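Local coordinates for protein putative prolyl-tRNA synthetase (Leishmania major, PDB 5XIL) that probably attaches L-proline to tRNA(Pro) at the expense of ATP, as a class II prolyl-tRNA synthetase of the protein-synthesis machinery, at residues A[196-201]-A[477-482]; A[321-326]-A[385-390]; A[352-357]-A[393-398]; A[433-438]-A[506-511]. All coordinates share one frame; numbering follows the deposited sequence. Where two conformers were deposited one is given.

In the fold
The four contacts fall into two pairs, on opposite sides of the chain's centre. Interactions 1 and 4 have centres about 10 Å apart and share a sheet region: strand 475-480 lies between strand 195-198 of the catalytic core and strand 504-509, with Leu477 N 2.8 Å from Leu507 O, a probable hydrogen bond. Interaction 4 ends at zinc ligand Cys438, and the side chain of Thr200 in interaction 1 lies about 12 Å from that zinc. Interactions 2 and 3, with centres about 13 Å apart, both pack helix 387-412 against the anticodon-binding domain, away from the metal sites. The centres of interactions 1 and 2 are about 44 Å apart.

Interaction 1 (A[196-201]-A[477-482]); sequences RGRKTE and LCIPFE
A glycine CA packs over the centre of a phenylalanine ring: Gly197 CA sits 3.7 Å from the centroid of the Phe481 ring and only 5° off its normal, a CH-pi contact. Gly197 suits the spot because the backbones crowd together here; its CA comes within 3.1 Å of Ile479 O, and Cys478 SG takes up the room beside it. Phe481 gets its ring there with CG anti to its own carbonyl carbon (chi1 -66°), and the ring also touches Leu176 and Leu179 of helix 168-189. Phe481 N donates a straight hydrogen bond of 3.0 Å to Arg196 O, on a lone pair. Water 1 donates to that same oxygen and accepts from Glu482 N.

The pairing is antiparallel, but the local strands cross at 99°, so it covers few residues. Through it, strand 195-198 of the class II catalytic core joins strand 475-480 of the C-terminal domain, continuing to strand 504-509, where Leu477 and Cys478 both face Leu507 in a classic beta bulge. Arg198 and Ile479 exchange both backbone bonds: Ile479 N to Arg198 O, 2.8 Å and nearly straight, and Arg198 N to Ile479 O, 2.9 Å, with the donor above the carbonyl plane. Their side chains run alongside each other, Arg198 NH2 4.0 Å from Ile479 CD1.

Long charged chains border the pairing. Lys199 is bent at chi2; its NZ forms a salt bridge with Glu215, a hydrogen bond with Gln226 and a weak one with Leu477 O, while Arg196 forms salt bridges with Glu180 and Glu187.

Interaction 2 (A[321-326]-A[385-390]); sequences SELCEG and AQTPAA
Thr387 OG1 is gripped twice: it donates to the carbonyl oxygen of Ala382 and accepts from the backbone N-H of Asp384. With OG1 so engaged, beside its own backbone N (chi1 -53°), the methyl CG2 stands anti to that nitrogen and is turned to the neighbouring helix. The setting is the alpha/beta anticodon-binding domain, where the last turn of helix 306-325 packs against the beginning of helix 387-412.

Pro388 is the main wedge. A proline is well tolerated near the beginning of a helix, and here its rigid ring projects at the other helix, CG resting 3.5 Å from Glu322 O. That oxygen is also the acceptor for Gly326 N, 3.2 Å away, so the ring lies against an occupied carbonyl. Gly326, the first residue to leave helical angles, has no side chain and lets the chain pass close to the proline: Gly326 CA is 3.9 Å from Pro388 CB. Glu322 turns its carboxylate to Trp383, whose NE1 bonds to OE1.

Leu323 supplies the apolar contact. Its CG is anti to the carbonyl carbon, and a single branch does the work, CD2 lying 3.8 Å from Pro388 CA and 4.1 Å from Thr387 CG2.

Interaction 3 (A[352-357]-A[393-398]); sequences VPLRVE and ALLEDV
Leu354 is the bump of this contact, and the hollow it enters is lined by Leu394, Leu395 and Val398 on one face of helix 387-412. It is helix-on-sheet packing in the alpha/beta anticodon-binding domain: strand 354-358, central in a five-stranded mixed sheet, has the helix packed obliquely over it, the local axes 11.1 Å apart and their N-to-C directions at 140°.

The two branches of Leu354 divide the hollow. CD1 leans on Leu395 CD2 at 3.6 Å, while CD2 reaches Leu394 CD2 at 3.9 Å and, more loosely, Val398 CG2. The helix leucines take different first torsions to form the walls: Leu394 holds CG anti to its backbone N (chi1 -179°), whereas Leu395 holds it anti to the carbonyl carbon (chi1 -71°). Leu395 CD2 is in turn a bump, slotted between Leu354 and the ring of Pro353, whose CB is 3.7 Å away. Branched leucines suit this interlock, and rigid Pro353 closes one side just before the strand begins.

The next strand residue faces the other way: Arg355 lies against Phe344 in a cation-pi contact and grips Glu357 side-on in a salt bridge, NE and NH2 both 2.9 Å from the single oxygen OE2.

Interaction 4 (A[433-438]-A[506-511]); sequences ILAPWC and VLFGRS. With ZN (zinc ion), chain B.
Two antiparallel strands of the zinc-binding C-terminal domain of prolyl-tRNA synthetase pair here. Ile433 with Phe508 and Ala435 with Val506 are hydrogen-bonded pairs, each making both backbone bonds; Leu434 with Leu507 is the non-hydrogen-bonded pair between them. The shortest bond, Phe508 N to Ile433 O at 2.7 Å, runs nearly along the C=O axis.

On the sheet face shared with Ile433, Ala435 and Val506, the Phe508 ring stands with CG anti to the carbonyl carbon (chi1 -71°) and leans across to the small Ala435, its CE2 3.9 Å from Ala435 CB; a methyl leaves room for it, and Phe423 meets it edge-to-face. The leucines on the other face cross obliquely: Leu507 CG is anti to its N, Leu434 CG to its carbonyl carbon, and Leu434 CD2 lies 4.0 Å from Leu507 CB.

Val506 places CG1 in the crowded position (chi1 62°), against Trp437 CB at 3.7 Å. Trp437, with CG anti to its N and NE1 bonded to Ala440 O, packs beside Cys443. Just past the strand, Cys438 also puts SG in the crowded position, 2.3 Å from the zinc that Cys443, Cys493 and one further atom also bind, consistent with thiolates stabilised by the metal.

Interaction 1 (A[196-201]-A[477-482])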
# COMPACT_ATOMS: atom_id res chain seq x y z
N ARG A 196 -18.02 -5.03 19.43
CA ARG A 196 -16.78 -4.61 20.12
C ARG A 196 -16.84 -5.15 21.51
O ARG A 196 -17.83 -4.96 22.21
CB ARG A 196 -16.74 -3.08 20.19
CG ARG A 196 -16.68 -2.36 18.85
CD ARG A 196 -17.26 -0.96 19.03
NE ARG A 196 -17.13 -0.09 17.86
CZ ARG A 196 -17.91 -0.10 16.80
NH1 ARG A 196 -18.86 -0.97 16.70
NH2 ARG A 196 -17.74 0.85 15.87
N GLY A 197 -15.74 -5.77 21.96
CA GLY A 197 -15.71 -6.27 23.35
C GLY A 197 -14.31 -6.68 23.78
O GLY A 197 -13.33 -6.42 23.08
N ARG A 198 -14.24 -7.26 24.97
CA ARG A 198 -13.01 -7.71 25.54
C ARG A 198 -13.02 -9.23 25.64
O ARG A 198 -14.02 -9.86 26.03
CB ARG A 198 -12.82 -7.13 26.95
CG ARG A 198 -11.43 -7.30 27.49
CD ARG A 198 -11.27 -6.86 28.95
NE ARG A 198 -12.38 -7.20 29.84
CZ ARG A 198 -13.35 -6.37 30.22
NH1 ARG A 198 -13.41 -5.12 29.75
NH2 ARG A 198 -14.29 -6.81 31.05
N LYS A 199 -11.90 -9.84 25.30
CA LYS A 199 -11.80 -11.24 25.45
C LYS A 199 -11.79 -11.62 26.95
O LYS A 199 -11.34 -10.83 27.80
CB LYS A 199 -10.57 -11.81 24.77
CG LYS A 199 -10.54 -11.69 23.25
CD LYS A 199 -11.53 -12.60 22.59
CE LYS A 199 -11.09 -12.85 21.16
NZ LYS A 199 -12.11 -13.64 20.43
N THR A 200 -12.35 -12.78 27.27
CA THR A 200 -12.12 -13.32 28.64
C THR A 200 -10.64 -13.61 28.88
O THR A 200 -9.80 -13.77 27.93
CB THR A 200 -12.91 -14.63 28.87
OG1 THR A 200 -12.39 -15.65 28.01
CG2 THR A 200 -14.39 -14.42 28.63
N GLU A 201 -10.29 -13.78 30.15
CA GLU A 201 -8.92 -14.27 30.50
C GLU A 201 -8.51 -15.48 29.72
O GLU A 201 -7.38 -15.57 29.20
CB GLU A 201 -8.83 -14.56 32.01
CG GLU A 201 -8.67 -13.34 32.87
CD GLU A 201 -7.34 -12.62 32.66
OE1 GLU A 201 -6.26 -13.24 32.61
OE2 GLU A 201 -7.38 -11.39 32.61
N LEU A 477 -16.92 -15.56 23.03
CA LEU A 477 -16.53 -14.71 21.92
C LEU A 477 -15.99 -13.36 22.45
O LEU A 477 -14.83 -13.03 22.20
CB LEU A 477 -17.66 -14.56 20.91
CG LEU A 477 -18.26 -15.87 20.39
CD1 LEU A 477 -19.41 -15.51 19.47
CD2 LEU A 477 -17.26 -16.71 19.61
N CYS A 478 -16.75 -12.64 23.27
CA CYS A 478 -16.25 -11.46 23.95
C CYS A 478 -17.24 -11.09 25.00
O CYS A 478 -18.43 -11.52 24.96
CB CYS A 478 -16.05 -10.25 23.03
SG CYS A 478 -17.56 -9.55 22.39
N ILE A 479 -16.78 -10.26 25.92
CA ILE A 479 -17.64 -9.53 26.83
C ILE A 479 -17.92 -8.21 26.10
O ILE A 479 -16.98 -7.42 25.93
CB ILE A 479 -16.95 -9.17 28.16
CG1 ILE A 479 -16.50 -10.45 28.79
CG2 ILE A 479 -17.97 -8.53 29.09
CD1 ILE A 479 -15.18 -10.38 29.45
N PRO A 480 -19.15 -8.02 25.61
CA PRO A 480 -19.44 -6.82 24.82
C PRO A 480 -19.35 -5.54 25.64
O PRO A 480 -19.81 -5.51 26.78
CB PRO A 480 -20.87 -7.04 24.34
CG PRO A 480 -21.17 -8.42 24.56
CD PRO A 480 -20.28 -8.98 25.60
N PHE A 481 -18.78 -4.49 25.06
CA PHE A 481 -18.72 -3.21 25.73
C PHE A 481 -20.14 -2.66 25.87
O PHE A 481 -20.43 -2.02 26.85
CB PHE A 481 -17.82 -2.22 24.95
CG PHE A 481 -16.36 -2.61 24.91
CD1 PHE A 481 -15.74 -3.11 26.00
CD2 PHE A 481 -15.60 -2.36 23.80
CE1 PHE A 481 -14.43 -3.49 26.00
CE2 PHE A 481 -14.25 -2.71 23.78
CZ PHE A 481 -13.66 -3.29 24.87
N GLU A 482 -21.01 -2.94 24.92
CA GLU A 482 -22.41 -2.52 24.99
C GLU A 482 -23.17 -3.64 25.65
O GLU A 482 -23.43 -4.64 25.00
CB GLU A 482 -22.95 -2.25 23.57
CG GLU A 482 -24.41 -1.77 23.53
CD GLU A 482 -24.77 -1.10 22.20
OE1 GLU A 482 -24.61 -1.72 21.13
OE2 GLU A 482 -25.17 0.08 22.25
O HOH W 1 -20.30 -3.98 22.15
O HOH W 2 -13.75 -14.20 25.05

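Interaction 2 (A[321-326]-A[385-390])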
# COMPACT_ATOMS: atom_id res chain seq x y z
N SER A 321 -18.06 6.70 -19.55
CA SER A 321 -17.17 7.83 -19.43
C SER A 321 -17.72 8.86 -18.48
O SER A 321 -16.97 9.42 -17.68
CB SER A 321 -16.80 8.39 -20.81
OG SER A 321 -16.04 9.56 -20.53
N GLU A 322 -19.01 9.14 -18.56
CA GLU A 322 -19.65 10.15 -17.75
C GLU A 322 -19.65 9.69 -16.28
O GLU A 322 -19.39 10.46 -15.34
CB GLU A 322 -21.11 10.32 -18.17
CG GLU A 322 -21.24 10.99 -19.55
CD GLU A 322 -22.67 11.05 -20.10
OE1 GLU A 322 -23.63 10.71 -19.38
OE2 GLU A 322 -22.83 11.44 -21.30
N LEU A 323 -19.94 8.41 -16.08
CA LEU A 323 -19.93 7.95 -14.65
C LEU A 323 -18.54 8.03 -14.02
O LEU A 323 -18.36 8.48 -12.86
CB LEU A 323 -20.54 6.58 -14.56
CG LEU A 323 -22.02 6.42 -14.91
CD1 LEU A 323 -22.40 4.97 -14.84
CD2 LEU A 323 -22.89 7.18 -13.96
N CYS A 324 -17.54 7.64 -14.77
CA CYS A 324 -16.16 7.57 -14.23
C CYS A 324 -15.64 8.98 -13.95
O CYS A 324 -15.00 9.26 -12.92
CB CYS A 324 -15.25 6.78 -15.18
SG CYS A 324 -15.53 5.01 -15.35
N GLU A 325 -16.03 9.93 -14.80
CA GLU A 325 -15.70 11.33 -14.59
C GLU A 325 -16.33 11.86 -13.33
O GLU A 325 -15.75 12.70 -12.69
CB GLU A 325 -16.12 12.20 -15.81
CG GLU A 325 -15.60 13.63 -15.74
CD GLU A 325 -14.06 13.74 -15.88
OE1 GLU A 325 -13.41 12.81 -16.43
OE2 GLU A 325 -13.51 14.78 -15.45
N GLY A 326 -17.48 11.32 -12.95
CA GLY A 326 -18.15 11.66 -11.71
C GLY A 326 -17.72 10.81 -10.52
O GLY A 326 -18.32 10.87 -9.48
N ALA A 385 -27.18 15.38 -16.87
CA ALA A 385 -26.08 15.94 -16.10
C ALA A 385 -25.99 15.42 -14.63
O ALA A 385 -24.94 15.50 -14.00
CB ALA A 385 -26.16 17.47 -16.08
N GLN A 386 -27.10 14.98 -14.11
CA GLN A 386 -27.20 14.57 -12.71
C GLN A 386 -26.94 13.08 -12.52
O GLN A 386 -26.89 12.61 -11.36
CB GLN A 386 -28.58 14.84 -12.16
CG GLN A 386 -28.78 16.26 -11.73
CD GLN A 386 -28.95 17.19 -12.92
OE1 GLN A 386 -29.77 16.93 -13.82
NE2 GLN A 386 -28.19 18.26 -12.94
N THR A 387 -26.78 12.35 -13.62
CA THR A 387 -26.69 10.89 -13.53
C THR A 387 -25.50 10.40 -12.60
O THR A 387 -25.72 9.52 -11.76
CB THR A 387 -26.58 10.23 -14.91
OG1 THR A 387 -27.64 10.68 -15.77
CG2 THR A 387 -26.61 8.68 -14.80
N PRO A 388 -24.29 10.90 -12.80
CA PRO A 388 -23.23 10.42 -11.91
C PRO A 388 -23.49 10.63 -10.41
O PRO A 388 -23.27 9.70 -9.59
CB PRO A 388 -21.97 11.11 -12.44
CG PRO A 388 -22.33 11.56 -13.85
CD PRO A 388 -23.78 11.85 -13.79
N ALA A 389 -24.01 11.79 -10.01
CA ALA A 389 -24.33 11.99 -8.63
C ALA A 389 -25.45 11.09 -8.20
O ALA A 389 -25.48 10.64 -7.05
CB ALA A 389 -24.68 13.48 -8.30
N ALA A 390 -26.46 10.91 -9.06
CA ALA A 390 -27.58 10.09 -8.70
C ALA A 390 -27.14 8.62 -8.47
O ALA A 390 -27.59 7.98 -7.53
CB ALA A 390 -28.64 10.12 -9.77

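Interaction 3 (A[352-357]-A[393-398])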
# COMPACT_ATOMS: atom_id res chain seq x y z
N VAL A 352 -21.53 -7.34 -8.63
CA VAL A 352 -21.44 -5.94 -8.99
C VAL A 352 -22.64 -5.25 -8.41
O VAL A 352 -23.69 -5.75 -8.56
CB VAL A 352 -21.50 -5.67 -10.49
CG1 VAL A 352 -21.23 -4.17 -10.69
CG2 VAL A 352 -20.48 -6.49 -11.19
N PRO A 353 -22.46 -4.18 -7.64
CA PRO A 353 -23.59 -3.57 -6.95
C PRO A 353 -24.79 -3.15 -7.87
O PRO A 353 -25.96 -3.31 -7.47
CB PRO A 353 -22.95 -2.36 -6.32
CG PRO A 353 -21.58 -2.78 -5.94
CD PRO A 353 -21.19 -3.73 -7.03
N LEU A 354 -24.48 -2.58 -9.04
CA LEU A 354 -25.54 -2.04 -9.92
C LEU A 354 -25.30 -2.50 -11.32
O LEU A 354 -24.14 -2.55 -11.81
CB LEU A 354 -25.53 -0.53 -9.91
CG LEU A 354 -25.87 0.21 -8.62
CD1 LEU A 354 -25.71 1.70 -8.74
CD2 LEU A 354 -27.23 -0.21 -8.12
N ARG A 355 -26.37 -2.89 -12.00
CA ARG A 355 -26.29 -3.20 -13.38
C ARG A 355 -27.21 -2.21 -14.16
O ARG A 355 -28.34 -2.02 -13.75
CB ARG A 355 -26.78 -4.58 -13.66
CG ARG A 355 -26.96 -4.83 -15.17
CD ARG A 355 -27.43 -6.24 -15.47
NE ARG A 355 -28.81 -6.53 -15.12
CZ ARG A 355 -29.19 -7.52 -14.33
NH1 ARG A 355 -28.29 -8.28 -13.69
NH2 ARG A 355 -30.49 -7.72 -14.11
N VAL A 356 -26.67 -1.62 -15.21
CA VAL A 356 -27.41 -0.71 -16.10
C VAL A 356 -27.63 -1.50 -17.38
O VAL A 356 -26.68 -1.95 -17.98
CB VAL A 356 -26.65 0.60 -16.43
CG1 VAL A 356 -27.41 1.35 -17.56
CG2 VAL A 356 -26.50 1.51 -15.26
N GLU A 357 -28.88 -1.66 -17.76
CA GLU A 357 -29.28 -2.33 -18.96
C GLU A 357 -29.70 -1.22 -19.93
O GLU A 357 -30.60 -0.44 -19.59
CB GLU A 357 -30.47 -3.25 -18.65
CG GLU A 357 -30.26 -4.17 -17.46
CD GLU A 357 -31.50 -4.92 -16.96
OE1 GLU A 357 -32.56 -4.87 -17.66
OE2 GLU A 357 -31.43 -5.57 -15.88
N ALA A 393 -25.20 8.36 -5.36
CA ALA A 393 -26.08 8.30 -4.20
C ALA A 393 -26.75 6.96 -4.04
O ALA A 393 -26.94 6.47 -2.90
CB ALA A 393 -27.11 9.43 -4.14
N LEU A 394 -27.16 6.35 -5.14
CA LEU A 394 -27.71 5.04 -5.07
C LEU A 394 -26.69 4.00 -4.49
O LEU A 394 -27.09 3.10 -3.72
CB LEU A 394 -28.13 4.58 -6.42
CG LEU A 394 -28.75 3.22 -6.53
CD1 LEU A 394 -29.80 2.95 -5.47
CD2 LEU A 394 -29.33 3.12 -7.95
N LEU A 395 -25.44 4.13 -4.90
CA LEU A 395 -24.36 3.28 -4.28
C LEU A 395 -24.22 3.54 -2.77
O LEU A 395 -23.94 2.62 -2.00
CB LEU A 395 -23.06 3.49 -4.99
CG LEU A 395 -23.01 2.90 -6.37
CD1 LEU A 395 -21.78 3.54 -7.07
CD2 LEU A 395 -22.98 1.36 -6.41
N GLU A 396 -24.46 4.75 -2.28
CA GLU A 396 -24.38 4.96 -0.85
C GLU A 396 -25.56 4.34 -0.17
O GLU A 396 -25.45 3.82 0.94
CB GLU A 396 -24.22 6.46 -0.50
CG GLU A 396 -22.82 6.95 -0.73
CD GLU A 396 -21.83 6.34 0.29
OE1 GLU A 396 -21.80 6.78 1.45
OE2 GLU A 396 -21.08 5.41 -0.05
N ASP A 397 -26.75 4.40 -0.81
CA ASP A 397 -27.90 3.71 -0.26
C ASP A 397 -27.71 2.20 -0.23
O ASP A 397 -28.11 1.54 0.75
CB ASP A 397 -29.19 4.07 -1.02
CG ASP A 397 -30.37 3.38 -0.46
OD1 ASP A 397 -30.76 3.66 0.71
OD2 ASP A 397 -30.84 2.48 -1.14
N VAL A 398 -27.14 1.66 -1.28
CA VAL A 398 -26.80 0.26 -1.28
C VAL A 398 -25.92 -0.11 -0.05
O VAL A 398 -26.26 -1.11 0.63
CB VAL A 398 -26.11 -0.15 -2.56
CG1 VAL A 398 -25.46 -1.57 -2.39
CG2 VAL A 398 -27.09 -0.13 -3.75

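Interaction 4 (A[433-438]-A[506-511])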
# COMPACT_ATOMS: atom_id res chain seq x y z
N ILE A 433 -25.24 -16.50 21.73
CA ILE A 433 -25.95 -16.40 23.00
C ILE A 433 -25.33 -15.36 23.87
O ILE A 433 -24.10 -15.33 24.05
CB ILE A 433 -25.87 -17.76 23.75
CG1 ILE A 433 -26.70 -18.83 23.00
CG2 ILE A 433 -26.40 -17.60 25.18
CD1 ILE A 433 -26.46 -20.27 23.48
N LEU A 434 -26.13 -14.48 24.41
CA LEU A 434 -25.71 -13.60 25.50
C LEU A 434 -26.27 -14.16 26.78
O LEU A 434 -27.47 -14.36 26.90
CB LEU A 434 -26.29 -12.20 25.29
CG LEU A 434 -25.52 -11.23 24.49
CD1 LEU A 434 -26.40 -9.99 24.34
CD2 LEU A 434 -24.19 -10.88 25.18
N ALA A 435 -25.39 -14.49 27.71
CA ALA A 435 -25.79 -15.15 28.94
C ALA A 435 -25.08 -14.50 30.14
O ALA A 435 -23.99 -13.91 29.98
CB ALA A 435 -25.39 -16.63 28.86
N PRO A 436 -25.69 -14.62 31.34
CA PRO A 436 -25.12 -14.05 32.58
C PRO A 436 -23.97 -14.90 32.98
O PRO A 436 -24.05 -16.13 32.88
CB PRO A 436 -26.23 -14.20 33.61
CG PRO A 436 -27.49 -14.42 32.81
CD PRO A 436 -27.08 -15.10 31.54
N TRP A 437 -22.89 -14.27 33.44
CA TRP A 437 -21.66 -15.02 33.81
C TRP A 437 -21.08 -14.38 35.09
O TRP A 437 -21.16 -13.16 35.25
CB TRP A 437 -20.66 -14.88 32.68
CG TRP A 437 -19.35 -15.58 32.87
CD1 TRP A 437 -19.13 -16.83 33.42
CD2 TRP A 437 -18.08 -15.08 32.53
NE1 TRP A 437 -17.78 -17.13 33.40
CE2 TRP A 437 -17.11 -16.07 32.86
CE3 TRP A 437 -17.64 -13.88 32.02
CZ2 TRP A 437 -15.77 -15.91 32.63
CZ3 TRP A 437 -16.32 -13.74 31.78
CH2 TRP A 437 -15.38 -14.73 32.09
N CYS A 438 -20.58 -15.18 36.04
CA CYS A 438 -20.02 -14.57 37.28
C CYS A 438 -18.61 -14.06 37.05
O CYS A 438 -18.08 -13.26 37.85
CB CYS A 438 -20.01 -15.59 38.45
SG CYS A 438 -18.96 -17.01 38.15
N VAL A 506 -22.05 -12.15 28.83
CA VAL A 506 -20.94 -12.44 27.91
C VAL A 506 -21.57 -13.12 26.69
O VAL A 506 -22.63 -13.73 26.79
CB VAL A 506 -19.86 -13.33 28.58
CG1 VAL A 506 -20.40 -14.66 28.97
CG2 VAL A 506 -18.62 -13.59 27.69
N LEU A 507 -20.96 -12.91 25.54
CA LEU A 507 -21.37 -13.52 24.30
C LEU A 507 -20.66 -14.83 24.08
O LEU A 507 -19.40 -14.84 24.04
CB LEU A 507 -21.08 -12.51 23.18
CG LEU A 507 -21.45 -12.90 21.78
CD1 LEU A 507 -22.95 -12.93 21.64
CD2 LEU A 507 -20.81 -11.86 20.84
N PHE A 508 -21.46 -15.90 23.94
CA PHE A 508 -21.01 -17.26 23.70
C PHE A 508 -21.46 -17.70 22.30
O PHE A 508 -22.45 -17.19 21.77
CB PHE A 508 -21.66 -18.23 24.59
CG PHE A 508 -21.24 -18.19 26.04
CD1 PHE A 508 -20.20 -18.97 26.47
CD2 PHE A 508 -21.98 -17.53 26.93
CE1 PHE A 508 -19.86 -19.00 27.85
CE2 PHE A 508 -21.66 -17.55 28.29
CZ PHE A 508 -20.62 -18.27 28.73
N GLY A 509 -20.69 -18.60 21.73
CA GLY A 509 -21.09 -19.29 20.51
C GLY A 509 -20.20 -20.39 20.09
O GLY A 509 -19.02 -20.46 20.48
N ARG A 510 -20.71 -21.23 19.21
CA ARG A 510 -19.83 -22.01 18.37
C ARG A 510 -19.05 -21.06 17.45
O ARG A 510 -19.59 -20.03 17.04
CB ARG A 510 -20.66 -23.01 17.57
CG ARG A 510 -21.37 -24.03 18.45
CD ARG A 510 -22.26 -24.96 17.65
NE ARG A 510 -22.89 -25.95 18.53
CZ ARG A 510 -24.06 -26.53 18.30
NH1 ARG A 510 -24.76 -26.23 17.20
NH2 ARG A 510 -24.56 -27.37 19.21
N SER A 511 -17.81 -21.37 17.12
CA SER A 511 -16.93 -20.40 16.46
C SER A 511 -16.20 -21.01 15.29
O SER A 511 -16.08 -22.21 15.23
CB SER A 511 -15.92 -19.85 17.47
OG SER A 511 -15.36 -18.58 17.10
ZN ZN B . -20.12 -18.93 37.56